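Local coordinates for fructooligosaccharide ABC transporter substrate-binding protein FusA (Streptococcus pneumoniae, PDB 5G5Y), which binds short- and long-chain fructooligosaccharides such as kestose, nystose and inulin as the solute-binding component of the FusABC-MsmK ABC import system, at residues F183-G188 with K245-H250. Sequence-based numbering, arbitrary orientation.
Sequences FSFISG and KEAFEH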
loop_
_atom_site.group_PDB
_atom_site.type_symbol
_atom_site.label_atom_id
_atom_site.label_comp_id
_atom_site.label_asym_id
_atom_site.label_seq_id
_atom_site.Cartn_x
_atom_site.Cartn_y
_atom_site.Cartn_z
ATOM N N PHE A 183 23.693 6.586 8.391
ATOM C CA PHE A 183 22.540 5.659 8.236
ATOM C C PHE A 183 21.363 6.173 9.056
ATOM O O PHE A 183 21.498 6.429 10.240
ATOM C CB PHE A 183 23.002 4.287 8.738
ATOM C CG PHE A 183 22.086 3.137 8.435
ATOM C CD1 PHE A 183 22.198 2.435 7.236
ATOM C CD2 PHE A 183 21.206 2.646 9.403
ATOM C CE1 PHE A 183 21.410 1.328 6.969
ATOM C CE2 PHE A 183 20.414 1.523 9.132
ATOM C CZ PHE A 183 20.517 0.884 7.925
ATOM N N SER A 184 20.203 6.360 8.416
ATOM C CA SER A 184 19.019 6.840 9.112
ATOM C C SER A 184 17.763 6.146 8.621
ATOM O O SER A 184 17.745 5.551 7.550
ATOM C CB SER A 184 18.858 8.353 8.951
ATOM O OG SER A 184 17.984 8.826 9.950
ATOM N N PHE A 185 16.740 6.217 9.452
ATOM C CA PHE A 185 15.460 5.593 9.220
ATOM C C PHE A 185 14.516 6.134 10.236
ATOM O O PHE A 185 14.933 6.823 11.203
ATOM C CB PHE A 185 15.589 4.066 9.360
ATOM C CG PHE A 185 16.264 3.630 10.647
ATOM C CD1 PHE A 185 15.533 3.487 11.831
ATOM C CD2 PHE A 185 17.615 3.381 10.666
ATOM C CE1 PHE A 185 16.174 3.079 13.027
ATOM C CE2 PHE A 185 18.255 2.963 11.851
ATOM C CZ PHE A 185 17.530 2.815 13.026
ATOM N N ILE A 186 13.235 5.893 9.998
ATOM C CA ILE A 186 12.188 6.068 11.003
ATOM C C ILE A 186 11.754 4.665 11.389
ATOM O O ILE A 186 11.130 3.952 10.610
ATOM C CB ILE A 186 10.990 6.909 10.526
ATOM C CG1 ILE A 186 11.458 8.283 9.998
ATOM C CG2 ILE A 186 9.977 7.109 11.653
ATOM C CD1 ILE A 186 10.348 9.137 9.470
ATOM N N SER A 187 12.050 4.298 12.616
ATOM C CA SER A 187 11.801 2.927 13.094
ATOM C C SER A 187 10.334 2.523 13.253
ATOM O O SER A 187 9.488 3.256 13.781
ATOM C CB SER A 187 12.539 2.690 14.415
ATOM O OG SER A 187 12.380 1.327 14.852
ATOM N N GLY A 188 10.032 1.312 12.794
ATOM C CA GLY A 188 8.751 0.693 12.998
ATOM C C GLY A 188 8.103 0.260 11.696
ATOM O O GLY A 188 8.793 -0.187 10.782
ATOM N N LYS A 245 21.639 9.565 15.578
ATOM C CA LYS A 245 21.302 9.551 17.030
ATOM C C LYS A 245 19.813 9.753 17.371
ATOM O O LYS A 245 19.383 9.408 18.477
ATOM C CB LYS A 245 22.209 10.484 17.862
ATOM C CG LYS A 245 22.501 11.851 17.259
ATOM C CD LYS A 245 22.752 12.927 18.314
ATOM C CE LYS A 245 22.646 14.328 17.716
ATOM N NZ LYS A 245 21.226 14.737 17.485
ATOM N N GLU A 246 19.026 10.279 16.426
ATOM C CA GLU A 246 17.584 10.458 16.593
ATOM C C GLU A 246 16.697 9.393 15.905
ATOM O O GLU A 246 15.483 9.534 15.901
ATOM C CB GLU A 246 17.167 11.826 16.008
ATOM C CG GLU A 246 17.944 13.063 16.448
ATOM C CD GLU A 246 17.349 14.327 15.802
ATOM O OE1 GLU A 246 17.645 14.641 14.623
ATOM O OE2 GLU A 246 16.534 14.991 16.469
ATOM N N ALA A 247 17.288 8.350 15.335
ATOM C CA ALA A 247 16.558 7.397 14.484
ATOM C C ALA A 247 15.355 6.753 15.177
ATOM O O ALA A 247 14.341 6.477 14.530
ATOM C CB ALA A 247 17.501 6.330 13.963
ATOM N N PHE A 248 15.442 6.544 16.491
ATOM C CA PHE A 248 14.319 5.974 17.235
ATOM C C PHE A 248 13.375 6.992 17.863
ATOM O O PHE A 248 12.377 6.616 18.466
ATOM C CB PHE A 248 14.852 4.980 18.273
ATOM C CG PHE A 248 15.547 3.817 17.661
ATOM C CD1 PHE A 248 14.821 2.697 17.257
ATOM C CD2 PHE A 248 16.935 3.835 17.469
ATOM C CE1 PHE A 248 15.472 1.621 16.666
ATOM C CE2 PHE A 248 17.584 2.758 16.881
ATOM C CZ PHE A 248 16.854 1.648 16.476
ATOM N N GLU A 249 13.662 8.281 17.696
ATOM C CA GLU A 249 12.867 9.364 18.308
ATOM C C GLU A 249 12.200 10.312 17.326
ATOM O O GLU A 249 11.123 10.811 17.592
ATOM C CB GLU A 249 13.768 10.189 19.221
ATOM C CG GLU A 249 14.130 9.448 20.480
ATOM C CD GLU A 249 15.189 10.163 21.291
ATOM O OE1 GLU A 249 16.189 10.632 20.706
ATOM O OE2 GLU A 249 15.025 10.246 22.526
ATOM N N HIS A 250 12.834 10.576 16.201
ATOM C CA HIS A 250 12.332 11.617 15.309
ATOM C C HIS A 250 11.069 11.244 14.533
ATOM O O HIS A 250 10.687 10.076 14.437
ATOM C CB HIS A 250 13.430 12.112 14.385
ATOM C CG HIS A 250 13.996 11.067 13.476
ATOM N ND1 HIS A 250 15.168 11.264 12.812
ATOM C CD2 HIS A 250 13.576 9.824 13.132
ATOM C CE1 HIS A 250 15.465 10.200 12.091
ATOM N NE2 HIS A 250 14.511 9.310 12.268
HETATM O O HOH W 1 11.786 6.734 14.844
#
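F185 and H250 each hold CG between the backbone N and the carbonyl carbon (chi1 51° and 62°), and these torsions set one face of the F185 ring against A247 CB and bring the imidazole of H250 up to the F185 carbonyl. The polar link is a single direct hydrogen bond, H250 NE2 to F185 O at 2.7 Å. It is nearly straight, with an N-H...O angle of 162°, and the acceptor lies close to the imidazole plane, although NE2 itself is tilted well out of the carbonyl plane. K258, bonded to H250 ND1, holds the other ring nitrogen, which is consistent with a neutral imidazole protonated at NE2. S184 OG lies at the edge of the same ring but is hydrogen-bonded to D244.

A247 CB makes a CH-pi contact over one face of F185, 3.8 Å from the ring centroid and close to the ring normal. F185 in turn directs its edge at the face of F248: the centroids are 5.3 Å apart and the planes nearly perpendicular, a T-shaped pair, with F185 CZ 3.7 Å from F248 CZ. S187 CB packs 3.6 Å from F248 CD1, while its hydroxyl bonds R450. A water, 2.6 Å from A247 O, donates to that oxygen and weakly accepts from S187 N, bridging the two backbones.

F248 also packs on helix 429-455. The contact thus joins the loop leaving edge strand 181-183 to the connection between helices 225-239 and 252-260, an aromatic loop-loop packing within one α/β lobe of a solute-binding protein, with the I186 side chain about 8 Å from that of substrate-binding N191, so beside the sugar site.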